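Local coordinates for protein uncharacterized HTH-type transcriptional regulator YybR (PDB 4A5N) that acts as a redox-sensing transcriptional activator of the MarR/DUF24 type and probably binds DNA through its helix-turn-helix region, at residues Trp27-Met35 against Met56-Leu64. The protein carries 1 engineered substitution. Numbering follows the deposited sequence.
Sequences WKGILFYHM and MLTLQLREL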
ATOM      1  N   TRP B  27      -5.595  -7.769  -2.493  1.00 33.27           N
ATOM      2  CA  TRP B  27      -5.828  -8.254  -3.837  1.00 32.68           C
ATOM      3  C   TRP B  27      -5.606  -7.247  -4.927  1.00 28.64           C
ATOM      4  O   TRP B  27      -5.278  -7.615  -6.030  1.00 29.23           O
ATOM      5  CB  TRP B  27      -7.264  -8.721  -3.946  1.00 33.95           C
ATOM      6  CG  TRP B  27      -7.703  -9.674  -2.864  1.00 37.32           C
ATOM      7  CD1 TRP B  27      -8.550  -9.413  -1.806  1.00 38.20           C
ATOM      8  CD2 TRP B  27      -7.324 -11.073  -2.726  1.00 40.20           C
ATOM      9  NE1 TRP B  27      -8.736 -10.546  -1.034  1.00 41.70           N
ATOM     10  CE2 TRP B  27      -8.019 -11.576  -1.542  1.00 41.89           C
ATOM     11  CE3 TRP B  27      -6.511 -11.934  -3.444  1.00 42.11           C
ATOM     12  CZ2 TRP B  27      -7.875 -12.874  -1.111  1.00 45.14           C
ATOM     13  CZ3 TRP B  27      -6.386 -13.250  -3.008  1.00 42.01           C
ATOM     14  CH2 TRP B  27      -7.048 -13.705  -1.865  1.00 44.81           C
ATOM     15  N   LYS B  28      -5.825  -5.981  -4.665  1.00 27.94           N
ATOM     16  CA  LYS B  28      -5.850  -5.032  -5.795  1.00 26.52           C
ATOM     17  C   LYS B  28      -4.511  -4.934  -6.504  1.00 26.21           C
ATOM     18  O   LYS B  28      -4.459  -4.734  -7.721  1.00 26.28           O
ATOM     19  CB  LYS B  28      -6.343  -3.661  -5.334  1.00 29.36           C
ATOM     20  CG  LYS B  28      -7.852  -3.550  -5.152  1.00 29.79           C
ATOM     21  CD  LYS B  28      -8.229  -2.281  -4.425  1.00 30.90           C
ATOM     22  CE  LYS B  28      -9.662  -2.275  -3.978  1.00 31.76           C
ATOM     23  NZ  LYS B  28      -9.981  -0.952  -3.412  1.00 31.35           N
ATOM     24  N   GLY B  29      -3.419  -4.983  -5.753  1.00 26.66           N
ATOM     25  CA  GLY B  29      -2.077  -4.923  -6.343  1.00 27.48           C
ATOM     26  C   GLY B  29      -1.808  -6.012  -7.366  1.00 27.42           C
ATOM     27  O   GLY B  29      -1.214  -5.765  -8.424  1.00 25.58           O
ATOM     28  N   ILE B  30      -2.231  -7.234  -7.025  1.00 28.17           N
ATOM     29  CA  ILE B  30      -2.078  -8.397  -7.876  1.00 28.99           C
ATOM     30  C   ILE B  30      -2.924  -8.218  -9.120  1.00 26.13           C
ATOM     31  O   ILE B  30      -2.429  -8.413 -10.230  1.00 25.85           O
ATOM     32  CB  ILE B  30      -2.555  -9.696  -7.163  1.00 31.64           C
ATOM     33  CG1 ILE B  30      -1.723 -10.001  -5.926  1.00 33.80           C
ATOM     34  CG2 ILE B  30      -2.486 -10.924  -8.085  1.00 34.33           C
ATOM     35  CD1 ILE B  30      -2.324 -11.091  -5.056  1.00 34.28           C
ATOM     36  N   LEU B  31      -4.191  -7.828  -8.924  1.00 25.86           N
ATOM     37  CA  LEU B  31      -5.154  -7.651 -10.020  1.00 25.07           C
ATOM     38  C   LEU B  31      -4.601  -6.619 -11.012  1.00 25.01           C
ATOM     39  O   LEU B  31      -4.510  -6.877 -12.198  1.00 23.74           O
ATOM     40  CB  LEU B  31      -6.517  -7.195  -9.504  1.00 25.86           C
ATOM     41  CG  LEU B  31      -7.199  -8.265  -8.634  1.00 26.34           C
ATOM     42  CD1 LEU B  31      -8.555  -7.764  -8.142  1.00 26.75           C
ATOM     43  CD2 LEU B  31      -7.281  -9.551  -9.433  1.00 28.10           C
ATOM     44  N   PHE B  32      -4.198  -5.479 -10.457  1.00 26.06           N
ATOM     45  CA  PHE B  32      -3.586  -4.406 -11.193  1.00 25.27           C
ATOM     46  C   PHE B  32      -2.380  -4.859 -11.999  1.00 25.51           C
ATOM     47  O   PHE B  32      -2.287  -4.590 -13.219  1.00 25.54           O
ATOM     48  CB  PHE B  32      -3.185  -3.277 -10.221  1.00 25.56           C
ATOM     49  CG  PHE B  32      -2.658  -2.046 -10.915  1.00 23.82           C
ATOM     50  CD1 PHE B  32      -1.414  -2.059 -11.529  1.00 24.08           C
ATOM     51  CD2 PHE B  32      -3.422  -0.905 -10.968  1.00 24.10           C
ATOM     52  CE1 PHE B  32      -0.943  -0.925 -12.176  1.00 25.35           C
ATOM     53  CE2 PHE B  32      -2.981   0.234 -11.656  1.00 24.51           C
ATOM     54  CZ  PHE B  32      -1.729   0.220 -12.224  1.00 23.71           C
ATOM     55  N   TYR B  33      -1.434  -5.519 -11.334  1.00 27.04           N
ATOM     56  CA  TYR B  33      -0.219  -5.974 -11.977  1.00 29.45           C
ATOM     57  C   TYR B  33      -0.500  -6.801 -13.228  1.00 30.02           C
ATOM     58  O   TYR B  33       0.128  -6.581 -14.272  1.00 29.04           O
ATOM     59  CB  TYR B  33       0.700  -6.749 -11.019  1.00 30.45           C
ATOM     60  CG  TYR B  33       1.939  -7.250 -11.696  1.00 33.77           C
ATOM     61  CD1 TYR B  33       3.019  -6.404 -11.946  1.00 35.39           C
ATOM     62  CD2 TYR B  33       2.022  -8.559 -12.142  1.00 35.77           C
ATOM     63  CE1 TYR B  33       4.167  -6.873 -12.607  1.00 36.72           C
ATOM     64  CE2 TYR B  33       3.149  -9.026 -12.801  1.00 38.90           C
ATOM     65  CZ  TYR B  33       4.214  -8.189 -13.026  1.00 38.31           C
ATOM     66  OH  TYR B  33       5.304  -8.709 -13.685  1.00 40.97           O
ATOM     67  N   HIS B  34      -1.482  -7.686 -13.130  1.00 28.15           N
ATOM     68  CA  HIS B  34      -1.798  -8.608 -14.200  1.00 29.05           C
ATOM     69  C   HIS B  34      -2.545  -7.947 -15.347  1.00 27.95           C
ATOM     70  O   HIS B  34      -2.598  -8.476 -16.441  1.00 28.16           O
ATOM     71  CB  HIS B  34      -2.483  -9.849 -13.624  1.00 29.85           C
ATOM     72  CG  HIS B  34      -1.502 -10.795 -12.914  1.00 32.57           C
ATOM     73  ND1 HIS B  34      -0.874 -11.812 -13.561  1.00 35.32           N
ATOM     74  CD2 HIS B  34      -1.034 -10.832 -11.589  1.00 31.99           C
ATOM     75  CE1 HIS B  34      -0.037 -12.433 -12.709  1.00 34.47           C
ATOM     76  NE2 HIS B  34      -0.136 -11.835 -11.507  1.00 33.37           N
ATOM     77  N   MET B  35      -3.045  -6.745 -15.134  1.00 24.82           N
ATOM     78  CA  MET B  35      -3.603  -5.985 -16.250  1.00 25.32           C
ATOM     79  C   MET B  35      -2.586  -5.091 -16.937  1.00 25.97           C
ATOM     80  O   MET B  35      -2.919  -4.489 -17.969  1.00 24.33           O
ATOM     81  CB  MET B  35      -4.799  -5.163 -15.827  1.00 24.72           C
ATOM     82  CG  MET B  35      -6.063  -5.987 -15.579  1.00 25.71           C
ATOM     83  SD  MET B  35      -7.485  -5.040 -14.962  1.00 26.17           S
ATOM     84  CE  MET B  35      -7.125  -5.057 -13.197  1.00 27.35           C
ATOM     85  N   MET B  56     -15.511 -11.904  -3.633  1.00 39.04           N
ATOM     86  CA  MET B  56     -14.439 -10.983  -3.281  1.00 37.56           C
ATOM     87  C   MET B  56     -13.745 -10.435  -4.545  1.00 34.82           C
ATOM     88  O   MET B  56     -13.471  -9.261  -4.615  1.00 31.83           O
ATOM     89  CB  MET B  56     -13.420 -11.664  -2.364  1.00 41.99           C
ATOM     90  CG  MET B  56     -12.252 -10.766  -1.964  1.00 44.89           C
ATOM     91  SD  MET B  56     -12.808  -9.315  -1.049  1.00 52.24           S
ATOM     92  CE  MET B  56     -13.021 -10.025   0.585  1.00 51.03           C
ATOM     93  N   LEU B  57     -13.478 -11.285  -5.531  1.00 32.17           N
ATOM     94  CA  LEU B  57     -12.908 -10.787  -6.796  1.00 29.47           C
ATOM     95  C   LEU B  57     -13.822  -9.740  -7.444  1.00 30.14           C
ATOM     96  O   LEU B  57     -13.348  -8.664  -7.926  1.00 29.04           O
ATOM     97  CB  LEU B  57     -12.644 -11.967  -7.742  1.00 29.31           C
ATOM     98  CG  LEU B  57     -12.057 -11.620  -9.128  1.00 27.01           C
ATOM     99  CD1 LEU B  57     -10.716 -10.902  -8.944  1.00 26.36           C
ATOM    100  CD2 LEU B  57     -11.898 -12.838 -10.040  1.00 26.77           C
ATOM    101  N   THR B  58     -15.126 -10.031  -7.484  1.00 31.45           N
ATOM    102  CA  THR B  58     -16.076  -9.096  -8.083  1.00 31.87           C
ATOM    103  C   THR B  58     -16.053  -7.762  -7.325  1.00 32.16           C
ATOM    104  O   THR B  58     -16.077  -6.735  -7.930  1.00 31.58           O
ATOM    105  CB  THR B  58     -17.532  -9.647  -8.074  1.00 34.02           C
ATOM    106  OG1 THR B  58     -17.589 -10.821  -8.866  1.00 33.80           O
ATOM    107  CG2 THR B  58     -18.538  -8.607  -8.636  1.00 34.95           C
ATOM    108  N   LEU B  59     -16.014  -7.810  -5.996  1.00 33.98           N
ATOM    109  CA  LEU B  59     -16.026  -6.613  -5.147  1.00 34.64           C
ATOM    110  C   LEU B  59     -14.767  -5.800  -5.343  1.00 33.39           C
ATOM    111  O   LEU B  59     -14.848  -4.568  -5.537  1.00 31.45           O
ATOM    112  CB  LEU B  59     -16.195  -6.996  -3.674  1.00 37.17           C
ATOM    113  CG  LEU B  59     -16.256  -5.954  -2.539  1.00 38.38           C
ATOM    114  CD1 LEU B  59     -17.089  -4.723  -2.924  1.00 40.22           C
ATOM    115  CD2 LEU B  59     -16.838  -6.642  -1.298  1.00 40.57           C
ATOM    116  N   GLN B  60     -13.608  -6.475  -5.330  1.00 31.98           N
ATOM    117  CA  GLN B  60     -12.338  -5.762  -5.540  1.00 32.28           C
ATOM    118  C   GLN B  60     -12.310  -5.087  -6.906  1.00 30.60           C
ATOM    119  O   GLN B  60     -11.845  -3.935  -7.048  1.00 29.49           O
ATOM    120  CB  GLN B  60     -11.116  -6.703  -5.405  1.00 32.51           C
ATOM    121  CG  GLN B  60     -10.912  -7.302  -4.015  1.00 36.44           C
ATOM    122  CD  GLN B  60     -10.574  -6.260  -2.968  1.00 38.10           C
ATOM    123  OE1 GLN B  60      -9.535  -5.607  -3.030  1.00 43.87           O
ATOM    124  NE2 GLN B  60     -11.480  -6.059  -2.041  1.00 39.64           N
ATOM    125  N   LEU B  61     -12.789  -5.796  -7.925  1.00 30.37           N
ATOM    126  CA  LEU B  61     -12.804  -5.219  -9.281  1.00 30.75           C
ATOM    127  C   LEU B  61     -13.805  -4.043  -9.389  1.00 31.42           C
ATOM    128  O   LEU B  61     -13.534  -3.087 -10.084  1.00 31.95           O
ATOM    129  CB  LEU B  61     -13.083  -6.303 -10.349  1.00 28.85           C
ATOM    130  CG  LEU B  61     -11.970  -7.314 -10.646  1.00 26.92           C
ATOM    131  CD1 LEU B  61     -12.516  -8.550 -11.377  1.00 26.98           C
ATOM    132  CD2 LEU B  61     -10.817  -6.674 -11.432  1.00 27.93           C
ATOM    133  N   ARG B  62     -14.948  -4.136  -8.711  1.00 32.84           N
ATOM    134  CA  ARG B  62     -15.956  -3.058  -8.701  1.00 35.65           C
ATOM    135  C   ARG B  62     -15.382  -1.797  -8.054  1.00 33.54           C
ATOM    136  O   ARG B  62     -15.618  -0.670  -8.525  1.00 32.37           O
ATOM    137  CB  ARG B  62     -17.257  -3.484  -7.959  1.00 41.19           C
ATOM    138  CG  ARG B  62     -18.278  -4.214  -8.826  1.00 46.21           C
ATOM    139  CD  ARG B  62     -19.598  -4.426  -8.081  1.00 52.86           C
ATOM    140  NE  ARG B  62     -20.711  -4.778  -8.975  1.00 57.53           N
ATOM    141  CZ  ARG B  62     -21.810  -4.038  -9.187  1.00 64.83           C
ATOM    142  NH1 ARG B  62     -22.012  -2.873  -8.556  1.00 66.86           N
ATOM    143  NH2 ARG B  62     -22.739  -4.475 -10.039  1.00 67.28           N
ATOM    144  N   GLU B  63     -14.623  -1.971  -6.978  1.00 33.69           N
ATOM    145  CA  GLU B  63     -14.012  -0.823  -6.315  1.00 32.52           C
ATOM    146  C   GLU B  63     -12.953  -0.158  -7.183  1.00 29.67           C
ATOM    147  O   GLU B  63     -12.923   1.050  -7.285  1.00 30.45           O
ATOM    148  CB  GLU B  63     -13.388  -1.209  -4.983  1.00 34.25           C
ATOM    149  CG  GLU B  63     -14.383  -1.805  -4.018  1.00 34.96           C
ATOM    150  CD  GLU B  63     -13.808  -1.982  -2.647  1.00 37.24           C
ATOM    151  OE1 GLU B  63     -12.595  -1.758  -2.494  1.00 34.60           O
ATOM    152  OE2 GLU B  63     -14.582  -2.360  -1.719  1.00 38.90           O
ATOM    153  N   LEU B  64     -12.079  -0.941  -7.808  1.00 28.33           N
ATOM    154  CA  LEU B  64     -11.098  -0.380  -8.801  1.00 27.46           C
ATOM    155  C   LEU B  64     -11.772   0.363  -9.949  1.00 27.81           C
ATOM    156  O   LEU B  64     -11.327   1.472 -10.399  1.00 29.15           O
ATOM    157  CB  LEU B  64     -10.256  -1.515  -9.366  1.00 26.46           C
ATOM    158  CG  LEU B  64      -9.117  -1.951  -8.444  1.00 27.66           C
ATOM    159  CD1 LEU B  64      -8.536  -3.276  -8.940  1.00 27.18           C
ATOM    160  CD2 LEU B  64      -8.035  -0.881  -8.340  1.00 27.26           C
TER
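K28 reaches from the first turn of helix 28-35 across to Q60, L64 and E63 on helix 54-66. Its CB starts the chain off along the flank of its own helix, and with CG anti to the carbonyl carbon (chi1 -78°) and the rest extended, the tip is carried over to the other helix. K28 CG lies 3.9 Å from L64 CD1 and makes a van der Waals contact, methylene to amide oxygen, with Q60 OE1 (3.4 Å); CD continues between the same two residues, L64 running past in the opposite direction. CE lies between Q60 OE1 and E63 OE1, and NZ ends in a salt bridge, 2.9 Å from E63 OE1 and nearly in line with its C-O bond. Lysine suits this place because its methylenes pack against leucine while the ammonium meets a carboxylate; an alanine here would probably leave E63 without its charged mate and L64 less covered. Q60 suits its place by offering CG to the indole, 3.9 Å from W27 CD1, its amide inclined 61° to the ring. Flexible M56 crosses W27 at about a right angle, M56 CG 3.6 Å from W27 NE1, its sulfur in an oblique Met-aromatic contact with the five-membered ring. Branched L31 spends one methyl, CD2, on L57 CD1 (3.7 Å) and the other, L31 CD1, on Q60 CB and L61 CD2. In this winged helix-turn-helix, helix 28-35 packs across the probable recognition helix 54-66, the axes of these short segments crossing at -70°. F45 and F42 of helix 42-48 cover L31 and L57, respectively, while Y84 of wing strand 81-86 touches M35 and L61.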